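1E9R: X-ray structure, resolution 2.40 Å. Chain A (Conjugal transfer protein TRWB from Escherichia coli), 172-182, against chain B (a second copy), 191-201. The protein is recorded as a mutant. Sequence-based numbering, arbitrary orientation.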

ATOM      1  N   LEU A 172     -41.610  -7.105  -2.077  1.00 36.25           N
ATOM      2  CA  LEU A 172     -40.254  -7.041  -2.609  1.00 36.43           C
ATOM      3  C   LEU A 172     -39.291  -7.579  -1.574  1.00 36.18           C
ATOM      4  O   LEU A 172     -38.420  -8.390  -1.874  1.00 33.58           O
ATOM      5  N   PHE A 173     -39.464  -7.120  -0.342  1.00 34.72           N
ATOM      6  CA  PHE A 173     -38.613  -7.544   0.754  1.00 34.01           C
ATOM      7  C   PHE A 173     -38.774  -9.026   1.067  1.00 34.66           C
ATOM      8  O   PHE A 173     -37.807  -9.700   1.401  1.00 31.62           O
ATOM      9  N   HIS A 174     -39.995  -9.536   0.958  1.00 34.26           N
ATOM     10  CA  HIS A 174     -40.234 -10.948   1.229  1.00 33.78           C
ATOM     11  C   HIS A 174     -39.477 -11.815   0.230  1.00 33.41           C
ATOM     12  O   HIS A 174     -38.723 -12.706   0.610  1.00 30.71           O
ATOM     13  N   TRP A 175     -39.689 -11.550  -1.052  1.00 33.39           N
ATOM     14  CA  TRP A 175     -39.031 -12.308  -2.092  1.00 35.74           C
ATOM     15  C   TRP A 175     -37.512 -12.208  -2.032  1.00 35.72           C
ATOM     16  O   TRP A 175     -36.813 -13.230  -2.025  1.00 32.75           O
ATOM     17  N   THR A 176     -36.998 -10.983  -1.970  1.00 34.07           N
ATOM     18  CA  THR A 176     -35.554 -10.780  -1.944  1.00 33.91           C
ATOM     19  C   THR A 176     -34.825 -11.255  -0.689  1.00 33.77           C
ATOM     20  O   THR A 176     -33.621 -11.507  -0.744  1.00 31.44           O
ATOM     21  N   THR A 177     -35.518 -11.390   0.439  1.00 33.57           N
ATOM     22  CA  THR A 177     -34.819 -11.839   1.647  1.00 35.27           C
ATOM     23  C   THR A 177     -35.504 -12.884   2.527  1.00 38.07           C
ATOM     24  O   THR A 177     -34.857 -13.463   3.396  1.00 36.62           O
ATOM     25  N   ILE A 178     -36.798 -13.125   2.317  1.00 40.16           N
ATOM     26  CA  ILE A 178     -37.521 -14.088   3.142  1.00 38.59           C
ATOM     27  C   ILE A 178     -37.883 -15.387   2.431  1.00 38.43           C
ATOM     28  O   ILE A 178     -37.765 -16.458   3.014  1.00 38.26           O
ATOM     29  N   ALA A 179     -38.343 -15.296   1.185  1.00 40.00           N
ATOM     30  CA  ALA A 179     -38.720 -16.488   0.432  1.00 40.98           C
ATOM     31  C   ALA A 179     -37.524 -17.420   0.417  1.00 44.07           C
ATOM     32  O   ALA A 179     -36.387 -16.969   0.512  1.00 45.25           O
ATOM     33  N   THR A 180     -37.759 -18.720   0.327  1.00 45.70           N
ATOM     34  CA  THR A 180     -36.632 -19.635   0.291  1.00 45.13           C
ATOM     35  C   THR A 180     -35.889 -19.448  -1.024  1.00 45.52           C
ATOM     36  O   THR A 180     -36.445 -18.977  -2.027  1.00 43.42           O
ATOM     37  N   PHE A 181     -34.622 -19.828  -1.001  1.00 46.37           N
ATOM     38  CA  PHE A 181     -33.760 -19.727  -2.163  1.00 49.49           C
ATOM     39  C   PHE A 181     -34.470 -20.227  -3.416  1.00 49.78           C
ATOM     40  O   PHE A 181     -34.500 -19.551  -4.443  1.00 50.26           O
ATOM     41  N   ASP A 182     -35.046 -21.419  -3.312  1.00 51.71           N
ATOM     42  CA  ASP A 182     -35.732 -22.031  -4.435  1.00 53.30           C
ATOM     43  C   ASP A 182     -36.964 -21.275  -4.876  1.00 52.16           C
ATOM     44  O   ASP A 182     -37.193 -21.119  -6.075  1.00 52.29           O
TER
ATOM     45  N   THR B 191     -38.282 -16.071  11.503  1.00 48.43           N
ATOM     46  CA  THR B 191     -37.596 -14.802  11.746  1.00 47.81           C
ATOM     47  C   THR B 191     -37.037 -14.259  10.435  1.00 47.61           C
ATOM     48  O   THR B 191     -37.049 -14.952   9.404  1.00 49.18           O
ATOM     49  N   LEU B 192     -36.545 -13.025  10.479  1.00 44.84           N
ATOM     50  CA  LEU B 192     -35.974 -12.397   9.299  1.00 43.67           C
ATOM     51  C   LEU B 192     -34.703 -13.104   8.832  1.00 41.96           C
ATOM     52  O   LEU B 192     -34.269 -12.914   7.696  1.00 41.15           O
ATOM     53  N   ALA B 193     -34.128 -13.930   9.702  1.00 40.94           N
ATOM     54  CA  ALA B 193     -32.905 -14.659   9.378  1.00 43.70           C
ATOM     55  C   ALA B 193     -33.160 -16.072   8.851  1.00 45.49           C
ATOM     56  O   ALA B 193     -32.214 -16.826   8.589  1.00 45.98           O
ATOM     57  N   GLU B 194     -34.429 -16.434   8.686  1.00 46.34           N
ATOM     58  CA  GLU B 194     -34.763 -17.772   8.216  1.00 47.75           C
ATOM     59  C   GLU B 194     -34.038 -18.193   6.952  1.00 46.14           C
ATOM     60  O   GLU B 194     -33.215 -19.113   6.967  1.00 50.75           O
ATOM     61  N   SER B 195     -34.338 -17.505   5.858  1.00 42.89           N
ATOM     62  CA  SER B 195     -33.742 -17.826   4.573  1.00 39.59           C
ATOM     63  C   SER B 195     -32.393 -17.188   4.256  1.00 37.65           C
ATOM     64  O   SER B 195     -31.715 -17.638   3.336  1.00 40.27           O
ATOM     65  N   LEU B 196     -31.997 -16.147   4.986  1.00 36.28           N
ATOM     66  CA  LEU B 196     -30.712 -15.497   4.707  1.00 33.24           C
ATOM     67  C   LEU B 196     -29.537 -16.417   4.993  1.00 32.15           C
ATOM     68  O   LEU B 196     -28.515 -16.344   4.319  1.00 30.10           O
ATOM     69  N   PHE B 197     -29.686 -17.296   5.979  1.00 31.31           N
ATOM     70  CA  PHE B 197     -28.613 -18.221   6.330  1.00 32.58           C
ATOM     71  C   PHE B 197     -28.780 -19.626   5.745  1.00 34.19           C
ATOM     72  O   PHE B 197     -28.193 -20.584   6.254  1.00 34.87           O
ATOM     73  N   ALA B 198     -29.560 -19.755   4.676  1.00 36.11           N
ATOM     74  CA  ALA B 198     -29.779 -21.063   4.066  1.00 37.22           C
ATOM     75  C   ALA B 198     -29.899 -20.999   2.549  1.00 36.74           C
ATOM     76  O   ALA B 198     -30.174 -19.938   1.978  1.00 38.72           O
ATOM     77  N   GLY B 199     -29.662 -22.135   1.897  1.00 37.66           N
ATOM     78  CA  GLY B 199     -29.792 -22.185   0.453  1.00 37.04           C
ATOM     79  C   GLY B 199     -28.548 -22.343  -0.398  1.00 38.22           C
ATOM     80  O   GLY B 199     -28.646 -22.726  -1.563  1.00 40.63           O
ATOM     81  N   SER B 200     -27.377 -22.028   0.143  1.00 36.97           N
ATOM     82  CA  SER B 200     -26.146 -22.170  -0.632  1.00 34.83           C
ATOM     83  C   SER B 200     -24.976 -22.300   0.314  1.00 34.94           C
ATOM     84  O   SER B 200     -25.127 -22.094   1.520  1.00 36.18           O
ATOM     85  N   ASN B 201     -23.816 -22.651  -0.227  1.00 35.08           N
ATOM     86  CA  ASN B 201     -22.628 -22.796   0.600  1.00 35.73           C
ATOM     87  C   ASN B 201     -22.268 -21.446   1.189  1.00 33.98           C
ATOM     88  O   ASN B 201     -21.812 -21.358   2.329  1.00 35.90           O
TER

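The two stretches bury 481 Å² between them, both sides summed, and the contact is built largely round Ser B195 and Phe A181, each of which has 72 Å² covered by the opposing stretch, with Ile A178 next at 63 Å². Chain A enters as a helix that gives way to a loop before a second helix starts at Phe A181; chain B answers with two consecutive type I turns, Thr B191 to Glu B194 and Ser B195 to Ala B198.

Ser B195 supplies the one direct hydrogen bond between the stretches. Its CA-to-CB bond points toward chain A, and with chi1 in the m well (-56°) OG donates to the carbonyl oxygen of Ile A178, OG to O 2.6 Å. The acceptor lies in a stretch where the helical pattern changes: His A174 O receives both Ile A178 N, at 2.6 Å, and Ala A179 N, at 2.7 Å, in a wider pi-type turn. The serine also lies close to the segment that follows, with its OG 3.7 Å from Thr A180 CA, and its CB is 4.0 Å from Thr A177 O. A short polar side chain thus sits directly against the chain A backbone.

Ile A178 contributes differently with its side chain. Its CA-to-CB bond points away from chain B, but the m,m rotamer (-52°, -71°) brings the end of the chain back, so that CD1 lies 3.6 Å from CD2 of Leu B192. That same methyl of Leu B192 meets Phe A173, whose t rotamer carries the ring nearer to chain B: CE2 of Phe A173 is 3.8 Å from CD2 of Leu B192, which approaches the ring edge near its plane. Leu B192, in the m,t rotamer, therefore joins the two chain A side chains in a small apolar cluster.

Beside this cluster, Thr A177 makes a polar link through water 1. Its OG1, in the p rotamer, donates to Phe A173 O one turn earlier (3.0 Å) and accepts a hydrogen bond from the water (OG1 to water O 2.9 Å); the water in turn donates to Leu B192 O at 3.0 Å. Leu B196 packs nearby, its CG 3.9 Å from Thr A177 O.

At the other end, Phe A181 points toward chain B, with chi1 at -143°, between wells. Its ring lies mainly against backbone, with one side-chain atom added: Gly B199 O sits over one face, 3.4 Å from CD2 of Phe A181, and CB of Ser B200 lies 4.1 Å from CZ. The absence of a side chain at Gly B199 is essential to this fit, since an ideal CB would fall 2.8 Å from CG of Phe A181, a clash; the glycine's backbone angles (111°/-20°) would independently jam a CB against the preceding carbonyl. Water 2 completes the junction, accepting from Phe A181 N (N to water O 3.0 Å) and donating a weak hydrogen bond to Ala B198 O at 3.3 Å.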

ATOM      1  CB  LEU A 172     -39.880  -5.597  -2.944  1.00 36.46           C
ATOM      2  CG  LEU A 172     -38.466  -5.293  -3.454  1.00 39.89           C
ATOM      3  CD1 LEU A 172     -38.170  -6.099  -4.708  1.00 39.52           C
ATOM      4  CD2 LEU A 172     -38.358  -3.810  -3.752  1.00 40.37           C
ATOM      5  CB  PHE A 173     -38.925  -6.708   1.988  1.00 34.20           C
ATOM      6  CG  PHE A 173     -38.028  -6.986   3.154  1.00 33.64           C
ATOM      7  CD1 PHE A 173     -36.762  -6.426   3.219  1.00 34.67           C
ATOM      8  CD2 PHE A 173     -38.457  -7.785   4.211  1.00 34.58           C
ATOM      9  CE1 PHE A 173     -35.932  -6.652   4.324  1.00 33.74           C
ATOM     10  CE2 PHE A 173     -37.634  -8.015   5.320  1.00 33.80           C
ATOM     11  CZ  PHE A 173     -36.373  -7.446   5.374  1.00 32.08           C
ATOM     12  CB  HIS A 174     -41.720 -11.277   1.135  1.00 34.69           C
ATOM     13  CG  HIS A 174     -41.999 -12.744   1.182  1.00 33.13           C
ATOM     14  ND1 HIS A 174     -41.914 -13.477   2.346  1.00 36.26           N
ATOM     15  CD2 HIS A 174     -42.242 -13.637   0.192  1.00 31.83           C
ATOM     16  CE1 HIS A 174     -42.085 -14.757   2.073  1.00 34.40           C
ATOM     17  NE2 HIS A 174     -42.284 -14.880   0.772  1.00 36.28           N
ATOM     18  CB  TRP A 175     -39.541 -11.856  -3.463  1.00 38.68           C
ATOM     19  CG  TRP A 175     -40.902 -12.402  -3.755  1.00 43.46           C
ATOM     20  CD1 TRP A 175     -42.064 -11.699  -3.888  1.00 45.03           C
ATOM     21  CD2 TRP A 175     -41.248 -13.784  -3.899  1.00 44.11           C
ATOM     22  NE1 TRP A 175     -43.114 -12.561  -4.103  1.00 46.71           N
ATOM     23  CE2 TRP A 175     -42.639 -13.847  -4.114  1.00 46.29           C
ATOM     24  CE3 TRP A 175     -40.511 -14.978  -3.868  1.00 45.08           C
ATOM     25  CZ2 TRP A 175     -43.313 -15.061  -4.300  1.00 47.50           C
ATOM     26  CZ3 TRP A 175     -41.181 -16.185  -4.052  1.00 46.59           C
ATOM     27  CH2 TRP A 175     -42.568 -16.215  -4.265  1.00 47.00           C
ATOM     28  CB  THR A 176     -35.180  -9.298  -2.181  1.00 29.62           C
ATOM     29  OG1 THR A 176     -35.682  -8.494  -1.107  1.00 29.28           O
ATOM     30  CG2 THR A 176     -35.748  -8.814  -3.496  1.00 28.19           C
ATOM     31  CB  THR A 177     -34.453 -10.647   2.571  1.00 35.29           C
ATOM     32  OG1 THR A 177     -35.603 -10.253   3.328  1.00 35.29           O
ATOM     33  CG2 THR A 177     -33.966  -9.468   1.752  1.00 34.35           C
ATOM     34  CB  ILE A 178     -38.824 -13.477   3.700  1.00 40.14           C
ATOM     35  CG1 ILE A 178     -38.541 -12.146   4.390  1.00 39.34           C
ATOM     36  CG2 ILE A 178     -39.458 -14.444   4.697  1.00 36.48           C
ATOM     37  CD1 ILE A 178     -37.797 -12.288   5.688  1.00 41.66           C
ATOM     38  CB  ALA A 179     -39.114 -16.113  -0.985  1.00 37.95           C
ATOM     39  CB  THR A 180     -37.057 -21.108   0.379  1.00 43.37           C
ATOM     40  OG1 THR A 180     -37.711 -21.488  -0.839  1.00 40.63           O
ATOM     41  CG2 THR A 180     -37.973 -21.329   1.565  1.00 42.02           C
ATOM     42  CB  PHE A 181     -32.513 -20.567  -1.925  1.00 50.54           C
ATOM     43  CG  PHE A 181     -31.262 -19.962  -2.466  1.00 49.06           C
ATOM     44  CD1 PHE A 181     -30.790 -18.756  -1.958  1.00 48.35           C
ATOM     45  CD2 PHE A 181     -30.530 -20.613  -3.451  1.00 48.95           C
ATOM     46  CE1 PHE A 181     -29.601 -18.209  -2.420  1.00 48.62           C
ATOM     47  CE2 PHE A 181     -29.339 -20.077  -3.921  1.00 50.11           C
ATOM     48  CZ  PHE A 181     -28.871 -18.872  -3.405  1.00 48.61           C
ATOM     49  CB  ASP A 182     -36.120 -23.472  -4.105  1.00 57.40           C
ATOM     50  CG  ASP A 182     -34.920 -24.342  -3.786  1.00 59.70           C
ATOM     51  OD1 ASP A 182     -33.807 -23.795  -3.636  1.00 61.93           O
ATOM     52  OD2 ASP A 182     -35.092 -25.574  -3.676  1.00 63.08           O
TER
ATOM     53  CB  THR B 191     -36.414 -14.959  12.711  1.00 48.58           C
ATOM     54  OG1 THR B 191     -35.405 -15.774  12.100  1.00 45.77           O
ATOM     55  CG2 THR B 191     -36.870 -15.599  14.004  1.00 48.75           C
ATOM     56  CB  LEU B 192     -35.677 -10.929   9.584  1.00 43.06           C
ATOM     57  CG  LEU B 192     -36.906 -10.044   9.792  1.00 43.95           C
ATOM     58  CD1 LEU B 192     -36.459  -8.624  10.110  1.00 42.66           C
ATOM     59  CD2 LEU B 192     -37.776 -10.069   8.535  1.00 43.17           C
ATOM     60  CB  ALA B 193     -32.004 -14.732  10.606  1.00 40.21           C
ATOM     61  CB  GLU B 194     -36.259 -17.898   7.983  1.00 50.55           C
ATOM     62  CG  GLU B 194     -36.657 -19.295   7.552  1.00 55.34           C
ATOM     63  CD  GLU B 194     -38.160 -19.442   7.347  1.00 58.60           C
ATOM     64  OE1 GLU B 194     -38.905 -18.443   7.553  1.00 58.14           O
ATOM     65  OE2 GLU B 194     -38.588 -20.565   6.976  1.00 60.33           O
ATOM     66  CB  SER B 195     -34.733 -17.488   3.458  1.00 39.63           C
ATOM     67  OG  SER B 195     -35.957 -18.167   3.659  1.00 35.58           O
ATOM     68  CB  LEU B 196     -30.559 -14.202   5.509  1.00 31.38           C
ATOM     69  CG  LEU B 196     -31.315 -13.013   4.911  1.00 30.94           C
ATOM     70  CD1 LEU B 196     -31.216 -11.795   5.817  1.00 29.99           C
ATOM     71  CD2 LEU B 196     -30.743 -12.707   3.539  1.00 30.76           C
ATOM     72  CB  PHE B 197     -28.484 -18.322   7.855  1.00 31.76           C
ATOM     73  CG  PHE B 197     -27.842 -17.123   8.491  1.00 30.58           C
ATOM     74  CD1 PHE B 197     -26.651 -16.605   7.986  1.00 29.91           C
ATOM     75  CD2 PHE B 197     -28.429 -16.502   9.591  1.00 29.62           C
ATOM     76  CE1 PHE B 197     -26.047 -15.481   8.564  1.00 28.08           C
ATOM     77  CE2 PHE B 197     -27.835 -15.377  10.176  1.00 28.75           C
ATOM     78  CZ  PHE B 197     -26.636 -14.867   9.657  1.00 27.36           C
ATOM     79  CB  ALA B 198     -31.031 -21.698   4.663  1.00 37.05           C
ATOM     80  CB  SER B 200     -25.931 -20.963  -1.541  1.00 35.73           C
ATOM     81  OG  SER B 200     -25.698 -19.797  -0.774  1.00 32.55           O
ATOM     82  CB  ASN B 201     -21.457 -23.341  -0.224  1.00 37.02           C
ATOM     83  CG  ASN B 201     -21.684 -24.771  -0.676  1.00 38.92           C
ATOM     84  OD1 ASN B 201     -21.995 -25.643   0.140  1.00 38.01           O
ATOM     85  ND2 ASN B 201     -21.525 -25.022  -1.981  1.00 42.25           N
TER
HETATM   86  O   HOH W   1     -34.548 -10.359   6.079  1.00 31.96           O
HETATM   87  O   HOH W   2     -33.420 -20.343   1.716  1.00 45.62           O